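Long-range contacts in cyclopropane mycolic acid synthase MmaA2 (PDB 1TPY), which converts a double bond of mycolic acids into a cis-cyclopropane ring by transferring a methylene group from S-adenosyl-L-methionine: residues Leu166-Gly171 with Asn281-Ala286; Thr32-His37 with Ile50-Leu55. All coordinates share one frame; numbering follows the deposited sequence.

In the fold
Contact 2 comes first along the chain: the loop 32-37 lies against helix 45-57, both ahead of the first strand of the sheet. Contact 1 follows much later and joins strand 163-171 to strand 278-286, next to each other in the seven-stranded mixed sheet of the methyltransferase fold. The centres are about 13 Å apart, yet the two meet, Gln282 lying against Leu55 and His167 against Cys35 and Lys52. Both also bind the same carbonate ion, through His167 in contact 1 and Cys35 in contact 2. The sheet and the N-terminal loop thus line one site, with S-adenosyl-L-homocysteine bound to the loop.

Contact 1 of 2, residues Leu166-Gly171 with Asn281-Ala286; sequences LHTITG and NQFTLA. With CO3 (carbonate ion), chain B.
Strands 163-171 and 278-286 pair antiparallel in the 3-2-1-4-5-7-6 sheet of the class I methyltransferases, strand 278-286 running against both 163-171 and 221-227. Leu166 and Phe283 make one hydrogen-bonded pair: Phe283 N reaches Leu166 O at 2.7 Å, and Leu166 N returns the bond to Phe283 O. Thr168 and Asn281 make the next, Thr168 N to Asn281 O and Asn281 N to Thr168 O, each 2.9 Å. Between them sits the non-hydrogen-bonded pair His167-Gln282, where His167 CA comes to 3.3 Å from Asn281 O in a CA-H...O contact.

On the Leu166, Thr168 and Phe283 face, chi1 of -62° sets Phe283 CG anti to the carbonyl carbon and beside the backbone N. The edge of the phenyl ring receives Leu166 O, 3.4 Å from Phe283 CD1. Thr170 CG2 meets the same rim tip to tip, 3.9 Å from Phe283 CE1, while Thr168 CG2 approaches that atom obliquely. Leu166 CB packs on Phe283 CB and on Leu285 CD1, and Val211 of helix 208-218 adds to this apolar layer.

The other face carries His167. Its CB and ring lie against the aliphatic part of Gln282, with Gln282 CG 3.5 Å from His167 ND1. At the far edge His167 NE2 donates to carbonate O1 (2.8 Å, 150°). The carbonate probably comes from the crystallisation liquor. With NE2 as the donor, the imidazole N-H is committed to this ion, which Tyr232 OH also holds.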
loop_
_atom_site.group_PDB
_atom_site.type_symbol
_atom_site.label_atom_id
_atom_site.label_comp_id
_atom_site.label_asym_id
_atom_site.label_seq_id
_atom_site.Cartn_x
_atom_site.Cartn_y
_atom_site.Cartn_z
ATOM N N LEU A 166 9.093 3.676 -2.283
ATOM C CA LEU A 166 7.900 4.157 -1.618
ATOM C C LEU A 166 6.770 4.299 -2.621
ATOM O O LEU A 166 6.758 5.221 -3.431
ATOM C CB LEU A 166 8.173 5.512 -0.964
ATOM C CG LEU A 166 7.224 5.998 0.138
ATOM C CD1 LEU A 166 7.273 7.513 0.179
ATOM C CD2 LEU A 166 5.816 5.543 -0.112
ATOM N N HIS A 167 5.823 3.375 -2.557
ATOM C CA HIS A 167 4.668 3.384 -3.439
ATOM C C HIS A 167 3.510 3.892 -2.594
ATOM O O HIS A 167 3.172 3.299 -1.563
ATOM C CB HIS A 167 4.402 1.964 -3.950
ATOM C CG HIS A 167 3.079 1.788 -4.629
ATOM N ND1 HIS A 167 2.932 1.033 -5.773
ATOM C CD2 HIS A 167 1.832 2.186 -4.280
ATOM C CE1 HIS A 167 1.652 0.971 -6.096
ATOM N NE2 HIS A 167 0.963 1.661 -5.205
ATOM N N THR A 168 2.905 4.992 -3.017
ATOM C CA THR A 168 1.812 5.552 -2.246
ATOM C C THR A 168 0.869 6.403 -3.061
ATOM O O THR A 168 1.216 6.924 -4.126
ATOM C CB THR A 168 2.336 6.430 -1.080
ATOM O OG1 THR A 168 1.230 7.029 -0.398
ATOM C CG2 THR A 168 3.237 7.534 -1.600
ATOM N N ILE A 169 -0.345 6.525 -2.552
ATOM C CA ILE A 169 -1.340 7.347 -3.198
ATOM C C ILE A 169 -0.913 8.770 -2.890
ATOM O O ILE A 169 -0.411 9.046 -1.804
ATOM C CB ILE A 169 -2.730 7.101 -2.600
ATOM C CG1 ILE A 169 -3.220 5.711 -3.000
ATOM C CG2 ILE A 169 -3.702 8.190 -3.056
ATOM C CD1 ILE A 169 -4.499 5.302 -2.311
ATOM N N THR A 170 -1.068 9.662 -3.858
ATOM C CA THR A 170 -0.727 11.055 -3.640
ATOM C C THR A 170 -1.933 11.874 -4.061
ATOM O O THR A 170 -2.595 11.562 -5.053
ATOM C CB THR A 170 0.499 11.500 -4.468
ATOM O OG1 THR A 170 0.248 11.272 -5.856
ATOM C CG2 THR A 170 1.742 10.727 -4.054
ATOM N N GLY A 171 -2.242 12.902 -3.284
ATOM C CA GLY A 171 -3.361 13.748 -3.622
ATOM C C GLY A 171 -2.804 14.979 -4.302
ATOM O O GLY A 171 -1.685 15.402 -4.009
ATOM N N ASN A 281 1.746 7.065 -6.932
ATOM C CA ASN A 281 3.116 7.099 -7.421
ATOM C C ASN A 281 4.111 6.178 -6.743
ATOM O O ASN A 281 3.970 5.836 -5.568
ATOM C CB ASN A 281 3.669 8.526 -7.311
ATOM C CG ASN A 281 3.001 9.493 -8.269
ATOM O OD1 ASN A 281 2.036 10.177 -7.920
ATOM N ND2 ASN A 281 3.509 9.548 -9.486
ATOM N N GLN A 282 5.124 5.784 -7.505
ATOM C CA GLN A 282 6.203 4.963 -6.981
ATOM C C GLN A 282 7.442 5.861 -6.934
ATOM O O GLN A 282 7.928 6.339 -7.967
ATOM C CB GLN A 282 6.466 3.734 -7.864
ATOM C CG GLN A 282 5.418 2.643 -7.700
ATOM C CD GLN A 282 5.871 1.288 -8.205
ATOM O OE1 GLN A 282 5.221 0.271 -7.952
ATOM N NE2 GLN A 282 6.983 1.263 -8.920
ATOM N N PHE A 283 7.928 6.110 -5.723
ATOM C CA PHE A 283 9.104 6.950 -5.536
ATOM C C PHE A 283 10.335 6.107 -5.242
ATOM O O PHE A 283 10.395 5.408 -4.225
ATOM C CB PHE A 283 8.908 7.916 -4.377
ATOM C CG PHE A 283 7.773 8.882 -4.558
ATOM C CD1 PHE A 283 6.474 8.512 -4.244
ATOM C CD2 PHE A 283 8.015 10.181 -4.991
ATOM C CE1 PHE A 283 5.426 9.424 -4.351
ATOM C CE2 PHE A 283 6.974 11.102 -5.104
ATOM C CZ PHE A 283 5.676 10.721 -4.782
ATOM N N THR A 284 11.316 6.172 -6.131
ATOM C CA THR A 284 12.545 5.428 -5.931
ATOM C C THR A 284 13.485 6.376 -5.203
ATOM O O THR A 284 14.012 7.310 -5.800
ATOM C CB THR A 284 13.164 4.996 -7.272
ATOM O OG1 THR A 284 12.237 4.153 -7.968
ATOM C CG2 THR A 284 14.454 4.219 -7.039
ATOM N N LEU A 285 13.661 6.134 -3.904
ATOM C CA LEU A 285 14.500 6.966 -3.045
ATOM C C LEU A 285 15.811 6.285 -2.666
ATOM O O LEU A 285 15.819 5.233 -2.015
ATOM C CB LEU A 285 13.721 7.327 -1.782
ATOM C CG LEU A 285 12.407 8.058 -2.064
ATOM C CD1 LEU A 285 11.515 8.037 -0.839
ATOM C CD2 LEU A 285 12.711 9.483 -2.494
ATOM N N ALA A 286 16.920 6.907 -3.054
ATOM C CA ALA A 286 18.246 6.367 -2.782
ATOM C C ALA A 286 19.009 7.215 -1.768
ATOM O O ALA A 286 18.953 8.445 -1.805
ATOM C CB ALA A 286 19.034 6.271 -4.090
HETATM C C CO3 B . -1.726 2.355 -3.046
HETATM O O1 CO3 B . -1.655 1.651 -4.359
HETATM O O2 CO3 B . -2.859 2.310 -2.315
HETATM O O3 CO3 B . -0.652 3.047 -2.589
#

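Contact 2 of 2, residues Thr32-His37 with Ile50-Leu55; sequences TYSCAH and IAKIDL. With SAH (S-adenosyl-L-homocysteine), chain C; 16A (cetyl-trimethyl-ammonium), chain D; CO3 (carbonate ion), chain B.
Lys52 NZ donates a hydrogen bond to Ser34 OG (2.7 Å), and the same ammonium donates to Cys35 O at 2.8 Å, coming in from above the carbonyl plane (63° out of it) and not on a lone pair. The lysine chain gets there by folding: CG leaves anti to the backbone N, then chi2, chi3 and chi4 all bend, which wraps the chain round the carbonyl and leaves Lys52 CG only 3.1 Å from Cys35 O. Gln49 OE1, one turn earlier on the helix, takes another hydrogen bond from NZ, and the amide NH2 of Gln49 bonds Ser34 O. Thr32 CG2 comes up to NZ tip to tip.

Ser34 OG passes the link on, donating to one carboxylate oxygen of S-adenosyl-L-homocysteine (Ser34 OG to SAH O, 2.7 Å). The other carboxylate oxygen, OXT, receives Tyr33 N in a nearly straight bond (176°). Tyr33 and Ser34 belong to the S-adenosylmethionine site; in this CFA/CMAS-family enzyme the loop ahead of helix 45-57 holds the carboxylate of the bound S-adenosyl-L-homocysteine, and Lys52 sits in its second shell. The lysine charge would probably help polarise the Ser34 hydroxyl toward the carboxylate. One face of the Tyr33 ring takes methyl C17 of the cetyl-trimethyl-ammonium head, centred 3.5 Å above it, and Cys35 N makes a straight bond to carbonate O1 (2.8 Å, 167°).

Further out, the loop comes closest to the helix backbone at His37. His37 CB packs on Lys52, Ala51 CB touches His37 O, and Leu55 CD2 stands over the face of the His37 ring in a CH-pi contact, 4.0 Å from the centroid. The His37 ring also meets that of His231 on helix 229-245.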
loop_
_atom_site.group_PDB
_atom_site.type_symbol
_atom_site.label_atom_id
_atom_site.label_comp_id
_atom_site.label_asym_id
_atom_site.label_seq_id
_atom_site.Cartn_x
_atom_site.Cartn_y
_atom_site.Cartn_z
ATOM N N THR A 32 -3.383 -8.935 -2.793
ATOM C CA THR A 32 -2.634 -7.691 -2.875
ATOM C C THR A 32 -3.718 -6.628 -2.754
ATOM O O THR A 32 -4.794 -6.759 -3.329
ATOM C CB THR A 32 -1.894 -7.557 -4.219
ATOM O OG1 THR A 32 -0.913 -8.596 -4.326
ATOM C CG2 THR A 32 -1.201 -6.211 -4.303
ATOM N N TYR A 33 -3.441 -5.584 -1.987
ATOM C CA TYR A 33 -4.429 -4.550 -1.752
ATOM C C TYR A 33 -3.800 -3.193 -2.020
ATOM O O TYR A 33 -3.547 -2.416 -1.102
ATOM C CB TYR A 33 -4.900 -4.664 -0.301
ATOM C CG TYR A 33 -6.214 -3.992 0.024
ATOM C CD1 TYR A 33 -6.693 -3.987 1.331
ATOM C CD2 TYR A 33 -6.977 -3.365 -0.962
ATOM C CE1 TYR A 33 -7.891 -3.380 1.657
ATOM C CE2 TYR A 33 -8.190 -2.749 -0.647
ATOM C CZ TYR A 33 -8.637 -2.765 0.672
ATOM O OH TYR A 33 -9.829 -2.176 1.018
ATOM N N SER A 34 -3.554 -2.925 -3.298
ATOM C CA SER A 34 -2.934 -1.689 -3.746
ATOM C C SER A 34 -3.025 -1.632 -5.272
ATOM O O SER A 34 -3.312 -2.633 -5.919
ATOM C CB SER A 34 -1.467 -1.653 -3.297
ATOM O OG SER A 34 -0.804 -2.868 -3.629
ATOM N N CYS A 35 -2.770 -0.462 -5.845
ATOM C CA CYS A 35 -2.862 -0.297 -7.290
ATOM C C CYS A 35 -2.057 -1.297 -8.130
ATOM O O CYS A 35 -0.845 -1.446 -7.961
ATOM C CB CYS A 35 -2.449 1.119 -7.680
ATOM S SG CYS A 35 -2.639 1.444 -9.457
ATOM N N ALA A 36 -2.744 -1.958 -9.056
ATOM C CA ALA A 36 -2.106 -2.934 -9.936
ATOM C C ALA A 36 -1.428 -2.220 -11.108
ATOM O O ALA A 36 -1.567 -1.012 -11.265
ATOM C CB ALA A 36 -3.145 -3.918 -10.448
ATOM N N HIS A 37 -0.692 -2.964 -11.929
ATOM C CA HIS A 37 -0.016 -2.369 -13.082
ATOM C C HIS A 37 -0.260 -3.208 -14.330
ATOM O O HIS A 37 0.463 -4.173 -14.584
ATOM C CB HIS A 37 1.483 -2.266 -12.823
ATOM C CG HIS A 37 2.227 -1.523 -13.888
ATOM N ND1 HIS A 37 1.899 -0.237 -14.264
ATOM C CD2 HIS A 37 3.291 -1.877 -14.645
ATOM C CE1 HIS A 37 2.732 0.169 -15.204
ATOM N NE2 HIS A 37 3.586 -0.807 -15.454
ATOM N N ILE A 50 0.971 -8.848 -9.738
ATOM C CA ILE A 50 2.313 -9.419 -9.739
ATOM C C ILE A 50 3.227 -8.470 -10.506
ATOM O O ILE A 50 4.387 -8.269 -10.134
ATOM C CB ILE A 50 2.336 -10.799 -10.431
ATOM C CG1 ILE A 50 1.504 -11.796 -9.629
ATOM C CG2 ILE A 50 3.772 -11.279 -10.583
ATOM C CD1 ILE A 50 2.030 -12.042 -8.223
ATOM N N ALA A 51 2.699 -7.879 -11.576
ATOM C CA ALA A 51 3.482 -6.937 -12.371
ATOM C C ALA A 51 3.869 -5.735 -11.510
ATOM O O ALA A 51 5.021 -5.292 -11.524
ATOM C CB ALA A 51 2.686 -6.482 -13.585
ATOM N N LYS A 52 2.907 -5.202 -10.762
ATOM C CA LYS A 52 3.189 -4.056 -9.895
ATOM C C LYS A 52 4.252 -4.434 -8.858
ATOM O O LYS A 52 5.140 -3.641 -8.554
ATOM C CB LYS A 52 1.901 -3.584 -9.200
ATOM C CG LYS A 52 2.103 -2.543 -8.100
ATOM C CD LYS A 52 2.424 -3.189 -6.751
ATOM C CE LYS A 52 1.293 -4.113 -6.286
ATOM N NZ LYS A 52 -0.032 -3.418 -6.168
ATOM N N ILE A 53 4.158 -5.650 -8.328
ATOM C CA ILE A 53 5.114 -6.135 -7.338
ATOM C C ILE A 53 6.519 -6.108 -7.935
ATOM O O ILE A 53 7.425 -5.472 -7.395
ATOM C CB ILE A 53 4.789 -7.587 -6.914
ATOM C CG1 ILE A 53 3.388 -7.654 -6.301
ATOM C CG2 ILE A 53 5.845 -8.105 -5.948
ATOM C CD1 ILE A 53 3.191 -6.741 -5.129
ATOM N N ASP A 54 6.688 -6.808 -9.054
ATOM C CA ASP A 54 7.975 -6.863 -9.736
ATOM C C ASP A 54 8.481 -5.473 -10.110
ATOM O O ASP A 54 9.681 -5.210 -10.075
ATOM C CB ASP A 54 7.871 -7.720 -11.004
ATOM C CG ASP A 54 7.592 -9.175 -10.701
ATOM O OD1 ASP A 54 7.692 -9.571 -9.519
ATOM O OD2 ASP A 54 7.283 -9.924 -11.653
ATOM N N LEU A 55 7.563 -4.585 -10.478
ATOM C CA LEU A 55 7.932 -3.228 -10.860
ATOM C C LEU A 55 8.610 -2.534 -9.684
ATOM O O LEU A 55 9.671 -1.929 -9.829
ATOM C CB LEU A 55 6.687 -2.444 -11.286
ATOM C CG LEU A 55 6.900 -0.988 -11.711
ATOM C CD1 LEU A 55 7.760 -0.943 -12.975
ATOM C CD2 LEU A 55 5.551 -0.320 -11.944
HETATM N N SAH C . 1.648 -3.522 1.050
HETATM C CA SAH C . 0.483 -4.399 0.932
HETATM C CB SAH C . -0.659 -3.970 1.888
HETATM C CG SAH C . -1.192 -2.541 1.774
HETATM S SD SAH C . -2.534 -2.184 2.940
HETATM C C SAH C . -0.033 -4.428 -0.507
HETATM O O SAH C . 0.451 -3.620 -1.321
HETATM O OXT SAH C . -0.925 -5.246 -0.804
HETATM C "C5'" SAH C . -1.735 -1.054 4.110
HETATM C "C4'" SAH C . -0.702 -1.802 4.967
HETATM O "O4'" SAH C . 0.205 -0.913 5.661
HETATM C "C3'" SAH C . -1.331 -2.688 6.041
HETATM O "O3'" SAH C . -0.627 -3.943 6.083
HETATM C "C2'" SAH C . -1.141 -1.898 7.304
HETATM O "O2'" SAH C . -1.185 -2.741 8.469
HETATM C "C1'" SAH C . 0.190 -1.270 7.052
HETATM N N9 SAH C . 0.508 -0.066 7.927
HETATM C C8 SAH C . -0.172 1.088 8.155
HETATM N N7 SAH C . 0.378 1.935 8.964
HETATM C C5 SAH C . 1.560 1.278 9.319
HETATM C C6 SAH C . 2.650 1.609 10.169
HETATM N N6 SAH C . 2.711 2.753 10.847
HETATM N N1 SAH C . 3.676 0.702 10.289
HETATM C C2 SAH C . 3.623 -0.465 9.604
HETATM N N3 SAH C . 2.652 -0.887 8.778
HETATM C C4 SAH C . 1.641 0.049 8.683
HETATM C C1 16A D . -8.099 2.034 -2.978
HETATM C C2 16A D . -8.039 3.153 -1.939
HETATM C C3 16A D . -8.137 4.526 -2.624
HETATM C C4 16A D . -8.109 5.728 -1.690
HETATM C C5 16A D . -8.218 7.017 -2.522
HETATM C C6 16A D . -8.202 8.328 -1.720
HETATM C C7 16A D . -9.365 8.613 -0.737
HETATM C C8 16A D . -9.129 9.654 0.385
HETATM C C9 16A D . -7.854 9.490 1.247
HETATM C C10 16A D . -7.762 8.209 2.109
HETATM C C11 16A D . -6.344 7.811 2.589
HETATM C C12 16A D . -6.193 6.353 3.052
HETATM C C13 16A D . -5.532 5.475 1.983
HETATM C C14 16A D . -5.477 4.012 2.418
HETATM C C15 16A D . -5.056 3.190 1.188
HETATM C C16 16A D . -5.142 1.696 1.561
HETATM N N1 16A D . -4.862 0.503 0.651
HETATM C C17 16A D . -5.004 -0.797 0.962
HETATM C C18 16A D . -5.623 0.632 -0.651
HETATM C C19 16A D . -3.407 0.544 0.243
HETATM C C CO3 B . -1.726 2.355 -3.046
HETATM O O1 CO3 B . -1.655 1.651 -4.359
HETATM O O2 CO3 B . -2.859 2.310 -2.315
HETATM O O3 CO3 B . -0.652 3.047 -2.589
#